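PDB 5UJU: NAD-dependent aldehyde dehydrogenase from Burkholderia multivorans, which catalyses the NAD-dependent oxidation of aldehydes to the corresponding carboxylic acids. Local coordinates for the interface of chains A and B. Sequence-based numbering; all coordinates share one arbitrary frame. Chains: chain A/B, NAD-dependent aldehyde dehydrogenase.

Contact 1: the interface of chains A and B. Residues chain A 174, 177, 547, 551; chain B 173-174, 547-548, 551.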
loop_
_atom_site.group_PDB
_atom_site.type_symbol
_atom_site.label_atom_id
_atom_site.label_comp_id
_atom_site.label_asym_id
_atom_site.label_seq_id
_atom_site.Cartn_x
_atom_site.Cartn_y
_atom_site.Cartn_z
ATOM N N GLN A 174 -2.729 -0.157 -12.877
ATOM C CA GLN A 174 -3.122 -1.285 -12.032
ATOM C C GLN A 174 -4.470 -1.875 -12.451
ATOM O O GLN A 174 -4.642 -3.099 -12.461
ATOM C CB GLN A 174 -3.211 -0.854 -10.565
ATOM C CG GLN A 174 -1.930 -0.392 -9.940
ATOM C CD GLN A 174 -0.872 -1.465 -10.052
ATOM O OE1 GLN A 174 -1.182 -2.660 -10.018
ATOM N NE2 GLN A 174 0.374 -1.059 -10.156
ATOM N N ARG A 177 -4.791 -4.425 -15.419
ATOM C CA ARG A 177 -4.170 -5.735 -15.266
ATOM C C ARG A 177 -5.121 -6.784 -14.707
ATOM O O ARG A 177 -4.722 -7.942 -14.552
ATOM C CB ARG A 177 -2.947 -5.648 -14.347
ATOM C CG ARG A 177 -1.955 -4.559 -14.697
ATOM C CD ARG A 177 -0.760 -4.591 -13.756
ATOM N NE ARG A 177 -0.108 -3.289 -13.641
ATOM C CZ ARG A 177 1.031 -3.082 -12.987
ATOM N NH1 ARG A 177 1.651 -4.095 -12.394
ATOM N NH2 ARG A 177 1.550 -1.865 -12.923
ATOM N N ALA A 547 3.186 2.868 -7.943
ATOM C CA ALA A 547 2.167 1.832 -7.800
ATOM C C ALA A 547 1.591 1.809 -6.393
ATOM O O ALA A 547 0.380 1.659 -6.220
ATOM C CB ALA A 547 2.741 0.464 -8.169
ATOM N N ALA A 551 -2.445 1.418 -5.637
ATOM C CA ALA A 551 -2.879 0.024 -5.722
ATOM C C ALA A 551 -3.785 -0.396 -4.576
ATOM O O ALA A 551 -4.479 -1.410 -4.696
ATOM C CB ALA A 551 -1.671 -0.915 -5.764
ATOM N N ASP B 173 6.451 -8.106 -11.176
ATOM C CA ASP B 173 5.578 -7.316 -12.040
ATOM C C ASP B 173 5.709 -5.825 -11.743
ATOM O O ASP B 173 5.631 -5.000 -12.657
ATOM C CB ASP B 173 4.121 -7.766 -11.876
ATOM C CG ASP B 173 3.227 -7.299 -13.022
ATOM O OD1 ASP B 173 3.732 -7.112 -14.143
ATOM O OD2 ASP B 173 2.014 -7.104 -12.793
ATOM N N GLN B 174 5.897 -5.458 -10.466
ATOM C CA GLN B 174 6.083 -4.053 -10.109
ATOM C C GLN B 174 7.500 -3.593 -10.450
ATOM O O GLN B 174 7.690 -2.536 -11.062
ATOM C CB GLN B 174 5.834 -3.838 -8.611
ATOM C CG GLN B 174 4.545 -4.457 -8.090
ATOM C CD GLN B 174 3.299 -4.062 -8.870
ATOM O OE1 GLN B 174 3.151 -2.920 -9.311
ATOM N NE2 GLN B 174 2.428 -5.046 -9.105
ATOM N N ALA B 547 -1.179 -6.283 -6.368
ATOM C CA ALA B 547 -0.148 -5.256 -6.452
ATOM C C ALA B 547 0.094 -4.600 -5.097
ATOM O O ALA B 547 1.250 -4.367 -4.708
ATOM C CB ALA B 547 -0.543 -4.205 -7.491
ATOM N N ALA B 548 -0.989 -4.287 -4.368
ATOM C CA ALA B 548 -0.867 -3.621 -3.075
ATOM C C ALA B 548 -0.127 -4.478 -2.059
ATOM O O ALA B 548 0.442 -3.937 -1.107
ATOM C CB ALA B 548 -2.254 -3.241 -2.527
ATOM N N ALA B 551 3.780 -3.698 -3.534
ATOM C CA ALA B 551 4.299 -2.476 -4.135
ATOM C C ALA B 551 4.942 -1.520 -3.130
ATOM O O ALA B 551 5.658 -0.612 -3.552
ATOM C CB ALA B 551 3.182 -1.737 -4.873
HETATM O O HOH W 1 -3.810 -4.080 -5.496
#
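A:Ala551 and B:Ala547 meet methyl to methyl near the local two-fold axis, where helix 547-550 of each aldehyde dehydrogenase subunit packs against its copy. The alanine side chains let the backbones come close: A:Ala551 CB lies 3.9 Å from B:Ala547 CB, and A:Ala547 CB is 4.0 Å from B:Ala551 CB. A:Ala551 CB also rests against the backbone of B:Ala548. Beside this small, close-packed apolar core the two copies of Gln174, at the ends of helices 158-175, come together with their amide planes 37° apart. The carbonyl side of the A:Gln174 amide comes against the methyl of B:Ala547, CD lying 3.8 Å from its CB; the chain, bent at chi2 (-57°), turns the amide toward the partner. Between the two glutamines A:Gln174 NE2 points to B:Gln174 OE1 at 3.4 Å, a weak hydrogen bond.

In contrast to the packed methyls, one edge of the alanine cluster is bridged by solvent: water 1 lies 2.9 Å from A:Ala551 O and 3.0 Å from B:Ala548 N, linking the two backbones. The other flank is polar. A:Arg177, extended from CG to NE, sends NH1 to the carboxylate oxygen OD2 of B:Asp173 at 3.1 Å, forming a salt bridge. The geometry is not that of a flat paired bridge: NH1 arrives 70° out of the carboxylate plane, and the carboxylate and guanidinium planes are steeply turned against each other. The guanidinium instead lies nearly parallel to the amide of B:Gln174, and A:Gln174 NE2 sits above one of its faces, toward the rim.

Contact 2: the interface of chains A and B. Residues chain A 198, 200, 556, 558; chain B 529-531.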
loop_
_atom_site.group_PDB
_atom_site.type_symbol
_atom_site.label_atom_id
_atom_site.label_comp_id
_atom_site.label_asym_id
_atom_site.label_seq_id
_atom_site.Cartn_x
_atom_site.Cartn_y
_atom_site.Cartn_z
ATOM N N LYS A 198 -14.641 -17.524 -13.315
ATOM C CA LYS A 198 -14.334 -16.536 -12.303
ATOM C C LYS A 198 -14.802 -15.180 -12.804
ATOM O O LYS A 198 -14.711 -14.883 -13.996
ATOM C CB LYS A 198 -12.828 -16.496 -12.000
ATOM C CG LYS A 198 -12.164 -17.855 -11.783
ATOM C CD LYS A 198 -12.743 -18.562 -10.561
ATOM C CE LYS A 198 -12.053 -19.902 -10.285
ATOM N NZ LYS A 198 -10.683 -19.739 -9.725
ATOM N N TYR A 200 -14.471 -10.967 -11.649
ATOM C CA TYR A 200 -13.742 -10.055 -10.775
ATOM C C TYR A 200 -14.376 -8.676 -10.874
ATOM O O TYR A 200 -14.423 -8.082 -11.958
ATOM C CB TYR A 200 -12.252 -10.008 -11.138
ATOM C CG TYR A 200 -11.613 -11.381 -11.162
ATOM C CD1 TYR A 200 -11.150 -11.972 -9.995
ATOM C CD2 TYR A 200 -11.496 -12.096 -12.352
ATOM C CE1 TYR A 200 -10.580 -13.237 -10.005
ATOM C CE2 TYR A 200 -10.924 -13.366 -12.377
ATOM C CZ TYR A 200 -10.464 -13.926 -11.197
ATOM O OH TYR A 200 -9.895 -15.175 -11.204
ATOM N N VAL A 556 -10.626 -5.985 -5.091
ATOM C CA VAL A 556 -11.229 -6.891 -6.073
ATOM C C VAL A 556 -12.057 -7.923 -5.317
ATOM O O VAL A 556 -11.522 -8.656 -4.473
ATOM C CB VAL A 556 -10.169 -7.575 -6.949
ATOM C CG1 VAL A 556 -10.819 -8.413 -8.036
ATOM C CG2 VAL A 556 -9.248 -6.533 -7.572
ATOM N N GLN A 558 -14.258 -11.220 -5.952
ATOM C CA GLN A 558 -14.468 -12.200 -7.001
ATOM C C GLN A 558 -15.646 -13.105 -6.691
ATOM O O GLN A 558 -16.130 -13.189 -5.559
ATOM C CB GLN A 558 -13.231 -13.056 -7.200
ATOM C CG GLN A 558 -12.999 -14.033 -6.082
ATOM C CD GLN A 558 -11.835 -14.949 -6.387
ATOM O OE1 GLN A 558 -10.687 -14.492 -6.550
ATOM N NE2 GLN A 558 -12.120 -16.243 -6.505
ATOM N N SER B 529 -5.366 -17.382 -9.501
ATOM C CA SER B 529 -6.734 -17.164 -9.951
ATOM C C SER B 529 -7.577 -16.592 -8.816
ATOM O O SER B 529 -8.279 -15.593 -9.003
ATOM C CB SER B 529 -7.350 -18.460 -10.490
ATOM O OG SER B 529 -8.663 -18.237 -10.996
ATOM N N ASP B 530 -7.505 -17.206 -7.637
ATOM C CA ASP B 530 -8.315 -16.818 -6.491
ATOM C C ASP B 530 -7.533 -15.891 -5.563
ATOM O O ASP B 530 -6.504 -16.284 -5.008
ATOM C CB ASP B 530 -8.779 -18.056 -5.725
ATOM C CG ASP B 530 -9.571 -19.034 -6.611
ATOM O OD1 ASP B 530 -10.405 -18.569 -7.429
ATOM O OD2 ASP B 530 -9.347 -20.260 -6.503
ATOM N N PHE B 531 -8.045 -14.683 -5.365
ATOM C CA PHE B 531 -7.546 -13.838 -4.291
ATOM C C PHE B 531 -7.970 -14.436 -2.954
ATOM O O PHE B 531 -9.157 -14.715 -2.740
ATOM C CB PHE B 531 -8.083 -12.418 -4.437
ATOM C CG PHE B 531 -7.648 -11.741 -5.691
ATOM C CD1 PHE B 531 -6.343 -11.276 -5.826
ATOM C CD2 PHE B 531 -8.536 -11.542 -6.725
ATOM C CE1 PHE B 531 -5.928 -10.647 -6.998
ATOM C CE2 PHE B 531 -8.143 -10.908 -7.890
ATOM C CZ PHE B 531 -6.833 -10.456 -8.034
#
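B:Phe531 lays the CE2 corner of its ring against A:Val556 and A:Tyr200, where paired strands 191-204 and 554-562 of one aldehyde dehydrogenase subunit reach across the other. A:Val556 CG1 touches B:Phe531 CE2 at 3.7 Å; with chi1 at -175° this methyl, opposite the backbone N, is the branch turned to the ring. From the neighbouring strand, A:Tyr200 CD1 approaches the same CE2 at 3.8 Å, so the two side chains meet one ring corner from neighbouring directions.

Outward from this centre, the amide of A:Gln558 reads the backbone and side chain of the loop together. Its OE1 accepts from the backbone B:Phe531 N at 2.9 Å, with the donor tilted 35° from the carbonyl plane. Its NE2 donates to the carboxylate oxygen B:Asp530 OD1 at 3.0 Å, with the acceptor close to the amide plane. These two bonds fix the rotation of the amide.

At the rim, A:Lys198 NZ forms a salt bridge to B:Asp530 OD1 at 2.6 Å. The lysine meets OD1 on the syn side and the glutamine on the anti side, from opposite faces of the carboxylate plane, so one oxygen is gripped by two donors. Bends at chi2 and chi4 (73°) curl the lysine so that NZ also donates to the hydroxyl B:Ser529 OG at 2.8 Å. The phenol A:Tyr200 OH donates to the backbone B:Ser529 O at 2.8 Å, tilted from the carbonyl plane.

Contact 3: the interface of chains A and B. Residues chain A 194, 196, 560, 562; chain B 516, 520, 524.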
loop_
_atom_site.group_PDB
_atom_site.type_symbol
_atom_site.label_atom_id
_atom_site.label_comp_id
_atom_site.label_asym_id
_atom_site.label_seq_id
_atom_site.Cartn_x
_atom_site.Cartn_y
_atom_site.Cartn_z
ATOM N N LEU A 194 -12.191 -29.993 -13.637
ATOM C CA LEU A 194 -12.879 -28.938 -12.915
ATOM C C LEU A 194 -12.878 -27.690 -13.782
ATOM O O LEU A 194 -11.815 -27.214 -14.192
ATOM C CB LEU A 194 -12.207 -28.659 -11.576
ATOM C CG LEU A 194 -11.946 -29.821 -10.626
ATOM C CD1 LEU A 194 -11.273 -29.277 -9.382
ATOM C CD2 LEU A 194 -13.227 -30.546 -10.270
ATOM N N MET A 196 -14.550 -23.765 -13.961
ATOM C CA MET A 196 -15.295 -22.712 -13.292
ATOM C C MET A 196 -15.115 -21.416 -14.058
ATOM O O MET A 196 -14.085 -21.188 -14.698
ATOM C CB MET A 196 -14.833 -22.517 -11.847
ATOM C CG MET A 196 -14.748 -23.796 -11.047
ATOM S SD MET A 196 -14.545 -23.433 -9.297
ATOM C CE MET A 196 -16.226 -22.966 -8.885
ATOM N N ARG A 560 -17.043 -17.199 -8.187
ATOM C CA ARG A 560 -16.780 -18.360 -9.023
ATOM C C ARG A 560 -18.034 -19.227 -9.111
ATOM O O ARG A 560 -18.811 -19.325 -8.153
ATOM C CB ARG A 560 -15.610 -19.182 -8.472
ATOM C CG ARG A 560 -15.840 -19.700 -7.074
ATOM C CD ARG A 560 -14.576 -20.401 -6.553
ATOM N NE ARG A 560 -14.695 -20.735 -5.142
ATOM C CZ ARG A 560 -13.789 -21.423 -4.455
ATOM N NH1 ARG A 560 -12.679 -21.856 -5.044
ATOM N NH2 ARG A 560 -13.988 -21.673 -3.172
ATOM N N HIS A 562 -19.407 -23.069 -11.267
ATOM C CA HIS A 562 -19.097 -24.129 -12.219
ATOM C C HIS A 562 -19.701 -23.828 -13.585
ATOM O O HIS A 562 -20.777 -23.229 -13.692
ATOM C CB HIS A 562 -19.607 -25.478 -11.717
ATOM C CG HIS A 562 -18.778 -26.059 -10.621
ATOM N ND1 HIS A 562 -17.636 -26.793 -10.862
ATOM C CD2 HIS A 562 -18.917 -26.004 -9.275
ATOM C CE1 HIS A 562 -17.109 -27.170 -9.711
ATOM N NE2 HIS A 562 -17.869 -26.708 -8.733
ATOM N N LEU B 516 -21.894 -24.603 -5.163
ATOM C CA LEU B 516 -20.870 -25.633 -5.053
ATOM C C LEU B 516 -21.506 -26.965 -4.673
ATOM O O LEU B 516 -21.715 -27.242 -3.486
ATOM C CB LEU B 516 -19.821 -25.230 -4.011
ATOM C CG LEU B 516 -19.027 -23.951 -4.282
ATOM C CD1 LEU B 516 -17.952 -23.748 -3.197
ATOM C CD2 LEU B 516 -18.391 -23.987 -5.672
ATOM N N VAL B 520 -15.399 -28.986 -5.920
ATOM C CA VAL B 520 -14.764 -27.759 -5.446
ATOM C C VAL B 520 -15.483 -27.326 -4.175
ATOM O O VAL B 520 -16.719 -27.243 -4.144
ATOM C CB VAL B 520 -14.800 -26.644 -6.512
ATOM C CG1 VAL B 520 -14.362 -25.306 -5.911
ATOM C CG2 VAL B 520 -13.917 -27.010 -7.709
ATOM N N GLN B 524 -11.390 -24.223 -0.525
ATOM C CA GLN B 524 -10.262 -24.318 -1.440
ATOM C C GLN B 524 -10.098 -23.030 -2.240
ATOM O O GLN B 524 -11.075 -22.359 -2.591
ATOM C CB GLN B 524 -10.450 -25.507 -2.387
ATOM C CG GLN B 524 -10.524 -26.856 -1.686
ATOM C CD GLN B 524 -10.972 -27.983 -2.616
ATOM O OE1 GLN B 524 -11.900 -27.819 -3.425
ATOM N NE2 GLN B 524 -10.332 -29.145 -2.485
HETATM O O HOH W 2 -18.270 -27.916 -6.292
#
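B:Val520 presses both methyls into the outer end of the strand pair 191-204 and 554-562, which in this aldehyde dehydrogenase extends from one subunit over its partner. Its CG2 meets the imidazole carbon A:His562 CE1 at 3.8 Å and A:Leu194 CD1 at 3.9 Å, while CG1 lies 3.9 Å from the sulfur A:Met196 SD. CG1 also lies over one face of the A:Arg560 guanidinium, toward its rim. The valine thus turns CG1 to the arginine and, with CG2 close behind, to the methionine sulfur, while CG2 goes on to the leucine and histidine. B:Leu516 extends the apolar patch by placing CD2 4.0 Å from A:Met196 CE.

Beside the valine, A:Arg560 grips the backbone carbonyl B:Gln524 O end-on through two nitrogens, each of NH1 and NH2 lying 3.0 Å from that oxygen. They use the acceptor differently: NH2 comes in the carbonyl plane at a C=O...donor angle of 159°, whereas NH1 stands 40° above it. The arginine CG is tucked between the backbone N and the carbonyl carbon (chi1 60°), and from there the chain runs extended to NE, carrying the guanidinium out to the loop.

In the next shell, A:Met196 bends at chi3, which brings CE over the rim of the A:His562 ring on one face and packs the histidine from within its own chain. Water 2 takes up the ring nitrogen A:His562 NE2 at 2.8 Å and contacts both the backbone N and O of B:Val520, tying the imidazole to the loop that carries the valine.

Contact 1 lies about 16 Å from contact 2 and about 27 Å from contact 3, measured between the centres of their C-alpha atoms, while contacts 2 and 3 are about 12 Å apart. Contacts 2 and 3 share strands 191-204 and 554-562 of chain A, which meet successive stretches of chain B's 516-531 segment. Contact 1 uses helices 158-175 and 547-550 of both chains, close to the symmetry axis. Contacts 2 and 3 run outward along the strand arm, which begins just past contact 1, where helix 547-550 leads into strand 554-562. The two-fold repeats all three, consistent with the arm-swapped dimer common in aldehyde dehydrogenases.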